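Local coordinates for DNA translocase coupling protein (Clostridium perfringens, PDB 6O1W) that probably couples ATP binding to DNA translocation during plasmid conjugation, as a membrane-anchored member of the FtsK/SpoIIIE family of P-loop ATPases, at residues 98-103 with 346-351; 104-109 with 121-126; 145-150 with 168-173; 151-156 with 228-233. All coordinates share one frame; numbering follows the deposited sequence.

In the fold
The four contacts illustrate how a P-loop ATPase domain is tied together around one helix, 142-155, which follows the Walker A loop. Contact 3 uses its middle and contact 4 its last turns; their centres lie about 11 Å apart, and their segments alternate along the chain. Contact 1 joins the loop before strand 111-116 to the end of helix 345-348, spanning 242 residues, so the other three are nested within it. Contact 2, about 12 Å from contact 4 between centres, sits at an outermost strand, 121-125, of the mixed sheet and closes before contacts 3 and 4 open. A salt bridge from Glu109 to Arg228 links contacts 2 and 4. Loop 98-109 and helix 345-348 thus meet the ATPase core.

Contact 1: 98-103 with 346-351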
loop_
_atom_site.group_PDB
_atom_site.type_symbol
_atom_site.label_atom_id
_atom_site.label_comp_id
_atom_site.label_asym_id
_atom_site.label_seq_id
_atom_site.Cartn_x
_atom_site.Cartn_y
_atom_site.Cartn_z
ATOM N N LEU A 98 -14.112 5.598 -0.319
ATOM C CA LEU A 98 -13.782 6.416 0.835
ATOM C C LEU A 98 -13.075 7.671 0.336
ATOM O O LEU A 98 -11.847 7.674 0.170
ATOM C CB LEU A 98 -12.898 5.586 1.783
ATOM C CG LEU A 98 -12.475 6.184 3.082
ATOM C CD1 LEU A 98 -13.653 6.274 4.053
ATOM C CD2 LEU A 98 -11.356 5.364 3.668
ATOM N N PRO A 99 -13.855 8.733 0.026
ATOM C CA PRO A 99 -13.230 9.969 -0.468
ATOM C C PRO A 99 -12.338 10.609 0.583
ATOM O O PRO A 99 -12.645 10.548 1.769
ATOM C CB PRO A 99 -14.431 10.878 -0.789
ATOM C CG PRO A 99 -15.558 10.340 0.034
ATOM C CD PRO A 99 -15.330 8.866 0.120
ATOM N N TRP A 100 -11.248 11.240 0.144
ATOM C CA TRP A 100 -10.376 11.980 1.039
ATOM C C TRP A 100 -11.137 13.181 1.590
ATOM O O TRP A 100 -11.998 13.735 0.910
ATOM C CB TRP A 100 -9.124 12.490 0.295
ATOM C CG TRP A 100 -8.348 13.500 1.097
ATOM C CD1 TRP A 100 -8.335 14.856 0.922
ATOM C CD2 TRP A 100 -7.631 13.246 2.316
ATOM N NE1 TRP A 100 -7.587 15.454 1.911
ATOM C CE2 TRP A 100 -7.153 14.489 2.788
ATOM C CE3 TRP A 100 -7.359 12.087 3.062
ATOM C CZ2 TRP A 100 -6.367 14.595 3.937
ATOM C CZ3 TRP A 100 -6.577 12.197 4.198
ATOM C CH2 TRP A 100 -6.127 13.445 4.647
ATOM N N ASP A 101 -10.798 13.601 2.811
ATOM C CA ASP A 101 -11.353 14.798 3.429
ATOM C C ASP A 101 -10.278 15.371 4.370
ATOM O O ASP A 101 -9.646 14.619 5.111
ATOM C CB ASP A 101 -12.659 14.487 4.162
ATOM C CG ASP A 101 -13.410 15.712 4.636
ATOM O OD1 ASP A 101 -12.841 16.488 5.448
ATOM O OD2 ASP A 101 -14.564 15.893 4.210
ATOM N N ASP A 102 -10.090 16.696 4.359
ATOM C CA ASP A 102 -9.073 17.358 5.182
ATOM C C ASP A 102 -9.265 17.147 6.708
ATOM O O ASP A 102 -8.324 17.383 7.469
ATOM C CB ASP A 102 -8.951 18.859 4.811
ATOM C CG ASP A 102 -7.919 19.172 3.708
ATOM O OD1 ASP A 102 -7.408 18.220 3.071
ATOM O OD2 ASP A 102 -7.622 20.361 3.494
ATOM N N LYS A 103 -10.435 16.613 7.135
ATOM C CA LYS A 103 -10.732 16.312 8.543
ATOM C C LYS A 103 -9.847 15.179 9.101
ATOM O O LYS A 103 -9.664 15.096 10.326
ATOM C CB LYS A 103 -12.227 15.978 8.733
ATOM C CG LYS A 103 -12.649 14.589 8.250
ATOM C CD LYS A 103 -14.107 14.281 8.578
ATOM C CE LYS A 103 -14.535 12.955 7.999
ATOM N NZ LYS A 103 -15.858 12.524 8.530
ATOM N N ASP A 346 -8.038 17.114 -8.885
ATOM C CA ASP A 346 -8.980 18.143 -9.337
ATOM C C ASP A 346 -9.826 18.744 -8.215
ATOM O O ASP A 346 -10.218 19.900 -8.326
ATOM C CB ASP A 346 -9.875 17.657 -10.493
ATOM C CG ASP A 346 -9.225 17.674 -11.860
ATOM O OD1 ASP A 346 -8.372 18.561 -12.104
ATOM O OD2 ASP A 346 -9.582 16.816 -12.697
ATOM N N LYS A 347 -10.054 18.014 -7.123
ATOM C CA LYS A 347 -10.836 18.605 -6.041
ATOM C C LYS A 347 -10.150 18.618 -4.672
ATOM O O LYS A 347 -10.612 19.336 -3.782
ATOM C CB LYS A 347 -12.241 17.979 -5.944
ATOM C CG LYS A 347 -12.353 16.498 -5.841
ATOM C CD LYS A 347 -13.700 16.088 -6.387
ATOM C CE LYS A 347 -14.004 14.643 -6.109
ATOM N NZ LYS A 347 -15.195 14.162 -6.873
ATOM N N HIS A 348 -9.030 17.898 -4.502
ATOM C CA HIS A 348 -8.403 17.821 -3.194
ATOM C C HIS A 348 -7.062 18.520 -3.080
ATOM O O HIS A 348 -6.682 18.884 -1.974
ATOM C CB HIS A 348 -8.298 16.345 -2.756
ATOM C CG HIS A 348 -9.625 15.661 -2.634
ATOM N ND1 HIS A 348 -9.868 14.449 -3.248
ATOM C CD2 HIS A 348 -10.761 16.078 -2.019
ATOM C CE1 HIS A 348 -11.125 14.143 -2.965
ATOM N NE2 HIS A 348 -11.707 15.104 -2.236
ATOM N N PHE A 349 -6.351 18.724 -4.196
ATOM C CA PHE A 349 -5.030 19.343 -4.189
ATOM C C PHE A 349 -5.177 20.834 -4.431
ATOM O O PHE A 349 -5.455 21.245 -5.552
ATOM C CB PHE A 349 -4.094 18.653 -5.218
ATOM C CG PHE A 349 -2.696 19.222 -5.193
ATOM C CD1 PHE A 349 -1.816 18.903 -4.167
ATOM C CD2 PHE A 349 -2.272 20.112 -6.176
ATOM C CE1 PHE A 349 -0.544 19.469 -4.115
ATOM C CE2 PHE A 349 -0.995 20.690 -6.119
ATOM C CZ PHE A 349 -0.151 20.376 -5.082
ATOM N N ILE A 350 -5.074 21.631 -3.361
ATOM C CA ILE A 350 -5.275 23.088 -3.389
ATOM C C ILE A 350 -3.957 23.785 -3.054
ATOM O O ILE A 350 -3.626 23.944 -1.879
ATOM C CB ILE A 350 -6.487 23.508 -2.486
ATOM C CG1 ILE A 350 -7.738 22.659 -2.813
ATOM C CG2 ILE A 350 -6.794 25.016 -2.625
ATOM C CD1 ILE A 350 -8.753 22.507 -1.685
ATOM N N PRO A 351 -3.153 24.126 -4.091
ATOM C CA PRO A 351 -1.809 24.681 -3.839
ATOM C C PRO A 351 -1.744 25.936 -2.969
ATOM O O PRO A 351 -0.782 26.102 -2.216
ATOM C CB PRO A 351 -1.262 24.948 -5.248
ATOM C CG PRO A 351 -2.045 24.099 -6.141
ATOM C CD PRO A 351 -3.393 23.933 -5.538
HETATM O O HOH W 1 -8.163 18.368 0.193
#
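Trp100 and His348 meet in a T-shaped (edge-to-face) pair that, within the P-loop ATPase fold, joins the loop between strands 82-89 and 111-116 to the last turn of helix 345-348. With CG anti to the backbone N (chi1 168°), Trp100 presents its CD1 edge to the imidazole face; five-membered ring and imidazole have centroids 5.3 Å apart and planes at 81°. Trp100 CB adds a CH-pi contact over that same face, 4.2 Å from the His348 ring centroid, while CG of Lys347 lies over the opposite one. His348 ND1 is engaged by the backbone N of Asp344, which helps fix the imidazole's rotation. The indole is buried, packed on Cys148 and Gln152 of helix 142-155 and on Phe341 and Phe343. The imidazole, by contrast, is partly exposed, and the link beside it is looser. Asp102 OD1 is gripped by Trp100 NE1 at 3.0 Å and by Trp151 NE1, and a water joins the segments, donating to Asp102 OD1 and, at 2.7 Å, to His348 O.

Contact 2: 104-109 with 121-126. With BGC (beta-D-glucopyranose), chain C.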
loop_
_atom_site.group_PDB
_atom_site.type_symbol
_atom_site.label_atom_id
_atom_site.label_comp_id
_atom_site.label_asym_id
_atom_site.label_seq_id
_atom_site.Cartn_x
_atom_site.Cartn_y
_atom_site.Cartn_z
ATOM N N TYR A 104 -9.312 14.311 8.202
ATOM C CA TYR A 104 -8.436 13.196 8.552
ATOM C C TYR A 104 -6.993 13.622 8.869
ATOM O O TYR A 104 -6.271 12.847 9.493
ATOM C CB TYR A 104 -8.455 12.105 7.469
ATOM C CG TYR A 104 -9.823 11.508 7.207
ATOM C CD1 TYR A 104 -10.437 10.685 8.144
ATOM C CD2 TYR A 104 -10.458 11.685 5.982
ATOM C CE1 TYR A 104 -11.682 10.107 7.895
ATOM C CE2 TYR A 104 -11.703 11.122 5.724
ATOM C CZ TYR A 104 -12.316 10.339 6.687
ATOM O OH TYR A 104 -13.526 9.755 6.420
ATOM N N ILE A 105 -6.581 14.837 8.456
ATOM C CA ILE A 105 -5.231 15.350 8.695
ATOM C C ILE A 105 -4.921 15.344 10.186
ATOM O O ILE A 105 -5.669 15.927 10.976
ATOM C CB ILE A 105 -4.981 16.738 8.035
ATOM C CG1 ILE A 105 -4.926 16.606 6.513
ATOM C CG2 ILE A 105 -3.685 17.385 8.563
ATOM C CD1 ILE A 105 -4.948 17.860 5.775
ATOM N N GLU A 106 -3.829 14.656 10.557
ATOM C CA GLU A 106 -3.362 14.513 11.936
ATOM C C GLU A 106 -2.659 15.750 12.409
ATOM O O GLU A 106 -1.950 16.413 11.643
ATOM C CB GLU A 106 -2.413 13.317 12.075
ATOM C CG GLU A 106 -3.061 11.979 11.758
ATOM C CD GLU A 106 -4.128 11.496 12.722
ATOM O OE1 GLU A 106 -3.843 11.419 13.936
ATOM O OE2 GLU A 106 -5.247 11.176 12.259
ATOM N N GLU A 107 -2.817 16.022 13.704
ATOM C CA GLU A 107 -2.224 17.150 14.421
ATOM C C GLU A 107 -0.745 16.877 14.646
ATOM O O GLU A 107 0.092 17.780 14.497
ATOM C CB GLU A 107 -2.986 17.401 15.749
ATOM C CG GLU A 107 -3.177 16.179 16.656
ATOM C CD GLU A 107 -4.398 15.281 16.478
ATOM O OE1 GLU A 107 -4.948 15.206 15.353
ATOM O OE2 GLU A 107 -4.793 14.632 17.475
ATOM N N GLN A 108 -0.417 15.601 14.915
ATOM C CA GLN A 108 0.942 15.149 15.140
ATOM C C GLN A 108 1.746 15.150 13.828
ATOM O O GLN A 108 1.405 14.435 12.880
ATOM C CB GLN A 108 0.928 13.765 15.789
ATOM C CG GLN A 108 2.194 13.439 16.578
ATOM C CD GLN A 108 2.162 12.030 17.097
ATOM O OE1 GLN A 108 1.165 11.564 17.656
ATOM N NE2 GLN A 108 3.252 11.312 16.915
ATOM N N GLU A 109 2.797 15.984 13.777
ATOM C CA GLU A 109 3.692 16.128 12.627
ATOM C C GLU A 109 4.310 14.759 12.305
ATOM O O GLU A 109 4.734 14.061 13.220
ATOM C CB GLU A 109 4.794 17.178 12.961
ATOM C CG GLU A 109 5.607 17.647 11.766
ATOM C CD GLU A 109 6.647 16.688 11.203
ATOM O OE1 GLU A 109 7.270 15.935 11.987
ATOM O OE2 GLU A 109 6.827 16.684 9.964
ATOM N N ASN A 121 -8.854 3.558 11.432
ATOM C CA ASN A 121 -8.101 3.967 10.255
ATOM C C ASN A 121 -6.656 3.508 10.317
ATOM O O ASN A 121 -6.130 3.217 11.399
ATOM C CB ASN A 121 -8.157 5.482 10.091
ATOM C CG ASN A 121 -9.532 5.995 9.751
ATOM O OD1 ASN A 121 -10.311 5.374 9.018
ATOM N ND2 ASN A 121 -9.859 7.151 10.276
ATOM N N ILE A 122 -6.019 3.418 9.158
ATOM C CA ILE A 122 -4.628 3.024 9.113
ATOM C C ILE A 122 -3.795 4.295 9.227
ATOM O O ILE A 122 -3.930 5.176 8.382
ATOM C CB ILE A 122 -4.315 2.229 7.809
ATOM C CG1 ILE A 122 -5.135 0.918 7.726
ATOM C CG2 ILE A 122 -2.802 1.996 7.640
ATOM C CD1 ILE A 122 -4.658 -0.271 8.479
ATOM N N LYS A 123 -2.946 4.383 10.271
ATOM C CA LYS A 123 -2.045 5.531 10.505
ATOM C C LYS A 123 -0.609 5.077 10.396
ATOM O O LYS A 123 -0.284 3.951 10.788
ATOM C CB LYS A 123 -2.285 6.192 11.877
ATOM C CG LYS A 123 -3.695 6.771 12.044
ATOM C CD LYS A 123 -3.868 7.558 13.316
ATOM C CE LYS A 123 -5.327 7.841 13.560
ATOM N NZ LYS A 123 -5.557 8.453 14.897
ATOM N N ILE A 124 0.227 5.913 9.783
ATOM C CA ILE A 124 1.654 5.668 9.640
ATOM C C ILE A 124 2.366 6.844 10.312
ATOM O O ILE A 124 2.112 7.994 9.952
ATOM C CB ILE A 124 2.124 5.511 8.162
ATOM C CG1 ILE A 124 1.366 4.397 7.409
ATOM C CG2 ILE A 124 3.643 5.278 8.090
ATOM C CD1 ILE A 124 1.474 4.508 5.869
ATOM N N ASP A 125 3.249 6.551 11.278
ATOM C CA ASP A 125 4.090 7.550 11.945
ATOM C C ASP A 125 5.465 7.472 11.282
ATOM O O ASP A 125 6.266 6.568 11.564
ATOM C CB ASP A 125 4.194 7.293 13.454
ATOM C CG ASP A 125 5.022 8.337 14.203
ATOM O OD1 ASP A 125 5.724 9.130 13.539
ATOM O OD2 ASP A 125 4.964 8.361 15.452
ATOM N N LEU A 126 5.734 8.438 10.392
ATOM C CA LEU A 126 6.979 8.506 9.640
ATOM C C LEU A 126 8.218 8.620 10.523
ATOM O O LEU A 126 9.282 8.220 10.069
ATOM C CB LEU A 126 6.928 9.616 8.576
ATOM C CG LEU A 126 5.842 9.464 7.495
ATOM C CD1 LEU A 126 5.876 10.604 6.592
ATOM C CD2 LEU A 126 6.035 8.198 6.685
HETATM C C2 BGC C . -2.395 -1.221 12.067
HETATM C C3 BGC C . -3.746 -0.601 12.396
HETATM C C4 BGC C . -3.561 0.547 13.380
HETATM C C5 BGC C . -2.827 1.679 12.671
HETATM C C6 BGC C . -2.135 2.656 13.604
HETATM C C1 BGC C . -1.296 -0.155 11.957
HETATM O O1 BGC C . -0.469 -0.231 13.066
HETATM O O2 BGC C . -2.461 -1.973 10.861
HETATM O O3 BGC C . -4.624 -1.584 12.936
HETATM O O4 BGC C . -4.817 1.021 13.866
HETATM O O5 BGC C . -1.844 1.164 11.747
HETATM O O6 BGC C . -0.935 2.155 14.187
#
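Lys123 reaches from an outermost strand of the sheet to Glu106 in the loop that precedes strand 111-116. Its CB, directed at the loop, is still 3.9 Å from C6 of the bound beta-D-glucopyranose. Beyond CG the chain runs extended, and CD comes 3.9 Å from Glu106 OE1. CE passes closer to the other oxygen, 3.6 Å from Glu106 OE2, and NZ ends in a long salt bridge, 3.6 Å from Glu106 OE1 and with OE2 little farther. The lysine crosses the glutamate at about a right angle, and a bend at chi2 (-68°) in Glu106 carries its carboxylate across the last carbons of the lysine. The flanking pairs are looser. Tyr104 CD1 stands 4.2 Å from Asn121 ND2, with ring and amide planes 85° apart. Gln108 NE2 is 3.7 Å from Asp125 OD2, while the other oxygen of that aspartate, OD1, accepts from the backbone N of Asn127. The strand's backbone also borders the sugar, Lys123 O lying 3.3 Å from its O5; Phe329 and Val336 complete that pocket. The whole is a surface contact between a connecting loop and the edge strand of the mixed sheet, beside a glucose bound in this crystal structure.

Contact 3: 145-150 with 168-173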
loop_
_atom_site.group_PDB
_atom_site.type_symbol
_atom_site.label_atom_id
_atom_site.label_comp_id
_atom_site.label_asym_id
_atom_site.label_seq_id
_atom_site.Cartn_x
_atom_site.Cartn_y
_atom_site.Cartn_z
ATOM N N ILE A 145 -2.712 7.114 -3.472
ATOM C CA ILE A 145 -2.291 6.982 -2.058
ATOM C C ILE A 145 -1.078 7.852 -1.788
ATOM O O ILE A 145 -1.058 8.550 -0.789
ATOM C CB ILE A 145 -1.972 5.496 -1.689
ATOM C CG1 ILE A 145 -3.237 4.629 -1.716
ATOM C CG2 ILE A 145 -1.277 5.394 -0.305
ATOM C CD1 ILE A 145 -2.943 3.127 -1.692
ATOM N N LEU A 146 -0.052 7.776 -2.657
ATOM C CA LEU A 146 1.179 8.550 -2.519
ATOM C C LEU A 146 0.918 10.055 -2.538
ATOM O O LEU A 146 1.527 10.761 -1.761
ATOM C CB LEU A 146 2.166 8.164 -3.643
ATOM C CG LEU A 146 2.620 6.691 -3.652
ATOM C CD1 LEU A 146 3.638 6.463 -4.733
ATOM C CD2 LEU A 146 3.186 6.270 -2.291
ATOM N N ARG A 147 0.005 10.536 -3.423
ATOM C CA ARG A 147 -0.354 11.963 -3.532
ATOM C C ARG A 147 -1.160 12.429 -2.309
ATOM O O ARG A 147 -1.038 13.584 -1.915
ATOM C CB ARG A 147 -1.090 12.257 -4.843
ATOM C CG ARG A 147 -0.186 12.097 -6.069
ATOM C CD ARG A 147 -0.936 12.398 -7.351
ATOM N NE ARG A 147 -0.138 12.028 -8.521
ATOM C CZ ARG A 147 -0.306 10.912 -9.225
ATOM N NH1 ARG A 147 -1.266 10.051 -8.905
ATOM N NH2 ARG A 147 0.474 10.654 -10.267
ATOM N N CYS A 148 -1.952 11.517 -1.708
ATOM C CA CYS A 148 -2.717 11.741 -0.467
ATOM C C CYS A 148 -1.750 11.921 0.716
ATOM O O CYS A 148 -1.947 12.799 1.537
ATOM C CB CYS A 148 -3.658 10.566 -0.217
ATOM S SG CYS A 148 -4.792 10.830 1.155
ATOM N N ILE A 149 -0.722 11.070 0.809
ATOM C CA ILE A 149 0.339 11.153 1.831
ATOM C C ILE A 149 1.090 12.486 1.647
ATOM O O ILE A 149 1.322 13.187 2.620
ATOM C CB ILE A 149 1.311 9.948 1.718
ATOM C CG1 ILE A 149 0.590 8.633 2.154
ATOM C CG2 ILE A 149 2.612 10.199 2.565
ATOM C CD1 ILE A 149 1.285 7.399 1.728
ATOM N N LEU A 150 1.451 12.823 0.386
ATOM C CA LEU A 150 2.163 14.049 0.027
ATOM C C LEU A 150 1.399 15.277 0.499
ATOM O O LEU A 150 1.998 16.155 1.111
ATOM C CB LEU A 150 2.377 14.095 -1.504
ATOM C CG LEU A 150 2.946 15.381 -2.119
ATOM C CD1 LEU A 150 4.372 15.722 -1.519
ATOM C CD2 LEU A 150 3.000 15.261 -3.653
ATOM N N GLY A 168 7.189 14.446 -16.361
ATOM C CA GLY A 168 6.528 15.047 -15.208
ATOM C C GLY A 168 5.022 15.144 -15.330
ATOM O O GLY A 168 4.392 15.806 -14.506
ATOM N N VAL A 169 4.420 14.455 -16.321
ATOM C CA VAL A 169 2.977 14.467 -16.588
ATOM C C VAL A 169 2.157 14.008 -15.353
ATOM O O VAL A 169 1.023 14.458 -15.162
ATOM C CB VAL A 169 2.640 13.689 -17.892
ATOM C CG1 VAL A 169 1.129 13.643 -18.155
ATOM C CG2 VAL A 169 3.338 14.343 -19.074
ATOM N N GLU A 170 2.745 13.168 -14.503
ATOM C CA GLU A 170 2.094 12.695 -13.278
ATOM C C GLU A 170 2.117 13.762 -12.176
ATOM O O GLU A 170 1.387 13.624 -11.206
ATOM C CB GLU A 170 2.742 11.387 -12.781
ATOM C CG GLU A 170 2.691 10.238 -13.779
ATOM C CD GLU A 170 1.293 9.880 -14.247
ATOM O OE1 GLU A 170 0.947 10.227 -15.401
ATOM O OE2 GLU A 170 0.533 9.280 -13.452
ATOM N N PHE A 171 2.996 14.781 -12.292
ATOM C CA PHE A 171 3.115 15.897 -11.333
ATOM C C PHE A 171 3.121 17.197 -12.113
ATOM O O PHE A 171 4.182 17.758 -12.414
ATOM C CB PHE A 171 4.355 15.783 -10.453
ATOM C CG PHE A 171 4.386 14.558 -9.581
ATOM C CD1 PHE A 171 3.560 14.458 -8.463
ATOM C CD2 PHE A 171 5.279 13.522 -9.845
ATOM C CE1 PHE A 171 3.609 13.331 -7.637
ATOM C CE2 PHE A 171 5.328 12.399 -9.015
ATOM C CZ PHE A 171 4.479 12.304 -7.929
ATOM N N GLY A 172 1.917 17.605 -12.499
ATOM C CA GLY A 172 1.660 18.789 -13.300
ATOM C C GLY A 172 2.136 20.088 -12.713
ATOM O O GLY A 172 2.817 20.108 -11.684
ATOM N N LEU A 173 1.755 21.188 -13.363
ATOM C CA LEU A 173 2.183 22.550 -13.002
ATOM C C LEU A 173 1.729 22.998 -11.611
ATOM O O LEU A 173 2.399 23.809 -10.997
ATOM C CB LEU A 173 1.751 23.563 -14.080
ATOM C CG LEU A 173 2.359 23.395 -15.479
ATOM C CD1 LEU A 173 1.657 24.283 -16.487
ATOM C CD2 LEU A 173 3.855 23.657 -15.487
HETATM O O HOH W 2 -1.606 8.446 -11.446
#
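Helix 142-155, which follows the Walker A P-loop, sends Arg147 across to the type I beta turn running from Gly168 to Phe171, in the loop after strand 159-163. The arginine chain is extended from CG to NE, and this straightness carries its guanidinium to the turn. There NH2 donates to Glu170 O at 3.2 Å, with the oxygen 26° out of the guanidinium plane, and NE adds a weak bond to the same carbonyl oxygen. Glu170 CB sits at the guanidinium edge, 3.5 Å from NH2. A bend at chi2 (-57°) brings the carboxylate back, and OE2 forms a salt bridge with Arg147 NH2 at 3.5 Å; guanidinium and carboxylate planes stand 65° apart. A water links the two groups again, accepting from Arg147 NH1 at 3.0 Å and donating to Glu170 OE2. The Phe171 ring approaches obliquely, its CE1 4.1 Å from Arg147 NE; any cation-pi attraction is long and weak. Tyr175 packs on the arginine and forms an edge-to-face pair with Phe171. One buried arginine therefore holds the turn by both backbone and side chain, and the carboxylate probably offsets part of its charge, with a long, weak pairing to Asp234, close to the nucleotide-binding loop.

Contact 4: 151-156 with 228-233; sequences WQLLKQ and RIIVVI
Leu153 and Ile230 pack the last turns of helix 142-155 onto strand 229-233, a parallel strand of the central sheet in the P-loop ATPase fold. Both CB atoms are directed across the interface, yet the two side chains pass at a slant. CG of Leu153 is anti to the carbonyl carbon, and its two methyl groups fork over the strand to different residues. The CD1 branch goes to Ile230, whose CG1, anti to the backbone N (chi1 -177°), extends CD1 to the leucine. The CD2 branch turns to Arg228, again obliquely, and rests on the aliphatic part of that chain, 4.0 Å from Arg228 CD. A bend at chi3 (-50°) then takes the arginine's charged end elsewhere: NE forms a salt bridge with Glu109, and NH1 a hydrogen bond with Asn273. Leu126, just past strand 121-125, touches Leu153, and Ala160 of the adjoining strand touches Ile230. The interface is buried and, where leucine meets isoleucine, apolar. There Leu153 CD1 and Ile230 CD1 are 3.4 Å apart, closer than usual van der Waals contact.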
loop_
_atom_site.group_PDB
_atom_site.type_symbol
_atom_site.label_atom_id
_atom_site.label_comp_id
_atom_site.label_asym_id
_atom_site.label_seq_id
_atom_site.Cartn_x
_atom_site.Cartn_y
_atom_site.Cartn_z
ATOM N N TRP A 151 0.082 15.335 0.213
ATOM C CA TRP A 151 -0.815 16.426 0.599
ATOM C C TRP A 151 -0.810 16.653 2.123
ATOM O O TRP A 151 -0.642 17.780 2.584
ATOM C CB TRP A 151 -2.239 16.108 0.103
ATOM C CG TRP A 151 -3.237 17.131 0.554
ATOM C CD1 TRP A 151 -4.200 16.970 1.510
ATOM C CD2 TRP A 151 -3.257 18.525 0.191
ATOM N NE1 TRP A 151 -4.895 18.147 1.683
ATOM C CE2 TRP A 151 -4.325 19.125 0.896
ATOM C CE3 TRP A 151 -2.509 19.311 -0.709
ATOM C CZ2 TRP A 151 -4.667 20.474 0.735
ATOM C CZ3 TRP A 151 -2.836 20.654 -0.856
ATOM C CH2 TRP A 151 -3.897 21.225 -0.130
ATOM N N GLN A 152 -0.920 15.566 2.888
ATOM C CA GLN A 152 -0.900 15.575 4.349
ATOM C C GLN A 152 0.390 16.184 4.883
ATOM O O GLN A 152 0.327 17.100 5.706
ATOM C CB GLN A 152 -1.130 14.157 4.914
ATOM C CG GLN A 152 -2.554 13.663 4.634
ATOM C CD GLN A 152 -2.823 12.256 5.099
ATOM O OE1 GLN A 152 -3.081 11.338 4.324
ATOM N NE2 GLN A 152 -2.773 12.056 6.370
ATOM N N LEU A 153 1.542 15.741 4.346
ATOM C CA LEU A 153 2.848 16.265 4.729
ATOM C C LEU A 153 3.067 17.708 4.295
ATOM O O LEU A 153 3.666 18.466 5.054
ATOM C CB LEU A 153 3.980 15.356 4.256
ATOM C CG LEU A 153 3.924 13.965 4.878
ATOM C CD1 LEU A 153 4.934 13.040 4.223
ATOM C CD2 LEU A 153 4.059 14.040 6.421
ATOM N N LEU A 154 2.560 18.099 3.110
ATOM C CA LEU A 154 2.646 19.496 2.637
ATOM C C LEU A 154 1.844 20.409 3.588
ATOM O O LEU A 154 2.258 21.537 3.853
ATOM C CB LEU A 154 2.075 19.621 1.202
ATOM C CG LEU A 154 2.951 19.091 0.060
ATOM C CD1 LEU A 154 2.253 19.226 -1.251
ATOM C CD2 LEU A 154 4.308 19.817 0.001
ATOM N N LYS A 155 0.713 19.895 4.120
ATOM C CA LYS A 155 -0.162 20.583 5.088
ATOM C C LYS A 155 0.490 20.660 6.455
ATOM O O LYS A 155 0.086 21.489 7.246
ATOM C CB LYS A 155 -1.541 19.870 5.209
ATOM C CG LYS A 155 -2.488 20.114 4.039
ATOM C CD LYS A 155 -3.167 21.477 4.133
ATOM C CE LYS A 155 -4.442 21.465 4.936
ATOM N NZ LYS A 155 -4.771 22.824 5.431
ATOM N N GLN A 156 1.493 19.799 6.748
ATOM C CA GLN A 156 2.229 19.855 8.030
ATOM C C GLN A 156 3.511 20.641 7.871
ATOM O O GLN A 156 4.290 20.710 8.811
ATOM C CB GLN A 156 2.519 18.465 8.602
ATOM C CG GLN A 156 1.247 17.675 8.890
ATOM C CD GLN A 156 1.487 16.248 9.271
ATOM O OE1 GLN A 156 2.612 15.758 9.294
ATOM N NE2 GLN A 156 0.422 15.551 9.604
ATOM N N ARG A 228 10.975 18.462 7.627
ATOM C CA ARG A 228 10.781 17.142 7.022
ATOM C C ARG A 228 10.872 17.288 5.491
ATOM O O ARG A 228 10.313 18.232 4.935
ATOM C CB ARG A 228 9.395 16.565 7.396
ATOM C CG ARG A 228 9.152 15.170 6.790
ATOM C CD ARG A 228 7.931 14.435 7.343
ATOM N NE ARG A 228 7.946 14.428 8.803
ATOM C CZ ARG A 228 8.667 13.616 9.559
ATOM N NH1 ARG A 228 9.416 12.670 9.007
ATOM N NH2 ARG A 228 8.665 13.754 10.874
ATOM N N ILE A 229 11.597 16.384 4.837
ATOM C CA ILE A 229 11.690 16.320 3.386
ATOM C C ILE A 229 10.941 15.055 2.896
ATOM O O ILE A 229 11.257 13.950 3.339
ATOM C CB ILE A 229 13.163 16.323 2.879
ATOM C CG1 ILE A 229 13.869 17.667 3.212
ATOM C CG2 ILE A 229 13.196 16.049 1.369
ATOM C CD1 ILE A 229 15.429 17.633 3.128
ATOM N N ILE A 230 9.960 15.215 1.980
ATOM C CA ILE A 230 9.262 14.075 1.391
ATOM C C ILE A 230 9.682 13.927 -0.070
ATOM O O ILE A 230 9.703 14.898 -0.824
ATOM C CB ILE A 230 7.721 14.069 1.615
ATOM C CG1 ILE A 230 7.083 12.761 1.005
ATOM C CG2 ILE A 230 7.046 15.379 1.147
ATOM C CD1 ILE A 230 5.583 12.701 0.869
ATOM N N VAL A 231 10.086 12.722 -0.439
ATOM C CA VAL A 231 10.551 12.404 -1.787
ATOM C C VAL A 231 9.569 11.395 -2.369
ATOM O O VAL A 231 9.456 10.284 -1.859
ATOM C CB VAL A 231 11.998 11.853 -1.783
ATOM C CG1 VAL A 231 12.527 11.686 -3.207
ATOM C CG2 VAL A 231 12.929 12.725 -0.943
ATOM N N VAL A 232 8.861 11.785 -3.408
ATOM C CA VAL A 232 7.853 10.923 -4.013
ATOM C C VAL A 232 8.408 10.416 -5.315
ATOM O O VAL A 232 8.746 11.212 -6.182
ATOM C CB VAL A 232 6.480 11.633 -4.199
ATOM C CG1 VAL A 232 5.412 10.650 -4.722
ATOM C CG2 VAL A 232 6.015 12.283 -2.906
ATOM N N ILE A 233 8.534 9.102 -5.436
ATOM C CA ILE A 233 9.047 8.484 -6.650
ATOM C C ILE A 233 7.831 7.802 -7.246
ATOM O O ILE A 233 7.338 6.809 -6.700
ATOM C CB ILE A 233 10.222 7.512 -6.305
ATOM C CG1 ILE A 233 11.431 8.291 -5.682
ATOM C CG2 ILE A 233 10.622 6.656 -7.508
ATOM C CD1 ILE A 233 12.460 7.426 -4.961
#